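Local structure of putative phosphomethylpyrimidine kinase (Bacteroides thetaiotaomicron, 3MBJ) at the interface of chains A and B. The protein is a putative kinase of the phosphomethylpyrimidine kinase family that probably uses ATP to phosphorylate pyridoxal or a related vitamin B6 compound. Coordinates in Å, arbitrary orientation; residue numbers count along the deposited sequence, not the author numbering. Chains: chain A/B, Putative phosphomethylpyrimidine kinase.

The interface of chains A and B. Residues chain A 21, 271, 273-274; chain B 7, 35-37.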
# COMPACT_ATOMS: atom_id res chain seq x y z
N ARG A 21 -24.84 -1.36 -13.32
CA ARG A 21 -24.28 -0.72 -12.15
C ARG A 21 -24.86 0.69 -12.01
O ARG A 21 -24.33 1.65 -12.58
CB ARG A 21 -22.78 -0.67 -12.26
CG ARG A 21 -22.14 -2.08 -12.17
CD ARG A 21 -20.74 -1.98 -12.60
NE ARG A 21 -19.98 -3.21 -12.54
CZ ARG A 21 -19.82 -4.11 -13.51
NH1 ARG A 21 -20.38 -3.99 -14.72
NH2 ARG A 21 -19.04 -5.14 -13.27
N LEU A 271 -16.69 -0.84 -15.31
CA LEU A 271 -16.21 -2.00 -14.51
C LEU A 271 -15.70 -1.55 -13.10
O LEU A 271 -14.51 -1.57 -12.78
CB LEU A 271 -15.13 -2.79 -15.26
CG LEU A 271 -15.63 -3.42 -16.57
CD1 LEU A 271 -14.49 -3.98 -17.40
CD2 LEU A 271 -16.68 -4.51 -16.31
N GLU A 273 -15.56 -2.58 -10.16
CA GLU A 273 -14.79 -3.40 -9.25
C GLU A 273 -13.30 -3.38 -9.60
O GLU A 273 -12.47 -3.61 -8.72
CB GLU A 273 -15.28 -4.85 -9.23
CG GLU A 273 -16.67 -5.01 -8.68
CD GLU A 273 -17.80 -4.58 -9.63
OE1 GLU A 273 -17.65 -4.40 -10.87
OE2 GLU A 273 -18.88 -4.40 -9.10
N LYS A 274 -12.96 -3.11 -10.87
CA LYS A 274 -11.56 -3.06 -11.25
C LYS A 274 -10.93 -1.79 -10.75
O LYS A 274 -9.73 -1.73 -10.69
CB LYS A 274 -11.35 -3.13 -12.76
CG LYS A 274 -11.85 -4.42 -13.39
CD LYS A 274 -11.47 -4.56 -14.89
CE LYS A 274 -10.83 -5.92 -15.14
NZ LYS A 274 -9.80 -5.91 -16.13
N VAL B 7 -15.74 -8.71 -15.31
CA VAL B 7 -15.79 -8.86 -13.87
C VAL B 7 -16.76 -9.98 -13.57
O VAL B 7 -17.90 -9.94 -14.01
CB VAL B 7 -16.22 -7.56 -13.15
CG1 VAL B 7 -16.61 -7.86 -11.68
CG2 VAL B 7 -15.11 -6.47 -13.26
N GLY B 35 -13.52 -7.76 -5.84
CA GLY B 35 -13.37 -7.85 -7.32
C GLY B 35 -14.56 -8.35 -8.16
O GLY B 35 -14.43 -8.56 -9.39
N PHE B 36 -15.72 -8.53 -7.52
CA PHE B 36 -16.86 -9.24 -8.15
C PHE B 36 -18.11 -8.38 -8.17
O PHE B 36 -18.41 -7.70 -7.17
CB PHE B 36 -17.15 -10.54 -7.37
CG PHE B 36 -15.95 -11.37 -7.22
CD1 PHE B 36 -15.40 -11.97 -8.32
CD2 PHE B 36 -15.31 -11.49 -6.01
CE1 PHE B 36 -14.24 -12.68 -8.25
CE2 PHE B 36 -14.15 -12.23 -5.92
CZ PHE B 36 -13.60 -12.81 -7.06
N GLN B 37 -18.85 -8.44 -9.28
CA GLN B 37 -20.14 -7.81 -9.39
C GLN B 37 -21.23 -8.61 -8.69
O GLN B 37 -21.47 -9.73 -9.08
CB GLN B 37 -20.57 -7.57 -10.84
CG GLN B 37 -21.90 -6.77 -10.87
CD GLN B 37 -22.46 -6.44 -12.25
OE1 GLN B 37 -21.95 -6.87 -13.28
NE2 GLN B 37 -23.53 -5.67 -12.25
O HOH W 1 -19.56 -7.75 -14.53
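A:Arg21 lays its guanidinium group over the side-chain amide of B:Gln37. The two planes are stacked, 26° apart. The amide oxygen B:Gln37 OE1 lies above one guanidinium face, offset toward the rim, 3.4 Å from A:Arg21 NH2. With CG opposite the backbone N (chi1 -175°) and the chain extended beyond it, B:Gln37 carries its amide against the guanidinium. The opposite face of the guanidinium lies against the backbone of A:Leu271.

Within chain A, a salt bridge fixes the arginine. Its NE and NH2 both grip one carboxylate oxygen of A:Glu273 side-on, and A:Arg21 NH2 to A:Glu273 OE1 measures 2.9 Å. That oxygen lies close to the guanidinium plane, so the pair holds the flat group in its stacking position.

A water links the chains. Water 1 lies 3.0 Å from A:Arg21 NH2 and also bonds the backbone O of B:Val7 and B:Gln37 OE1.

Carbon contacts flank the polar groups. B:Val7 CG2 touches A:Leu271 CD2 and A:Lys274 CG, each at 3.9 Å. The other methyl, B:Val7 CG1, comes to the edge of the guanidinium and lies 3.7 Å from A:Glu273 OE1. A:Glu273 bends at chi2 (76°), and its CB and CG pass along the backbone of B:Gly35 and B:Phe36. A:Glu273 CG is 3.5 Å from B:Phe36 O.

An alanine in place of A:Arg21 would probably leave the A:Glu273 carboxylate without its charged mate here, uncover the B:Gln37 amide and remove one bond to the bridging water.

The patch recurs with the chains exchanged, as part of a two-fold interface. It may help hold a dimer together, although the structure alone does not show that this pairing is biological.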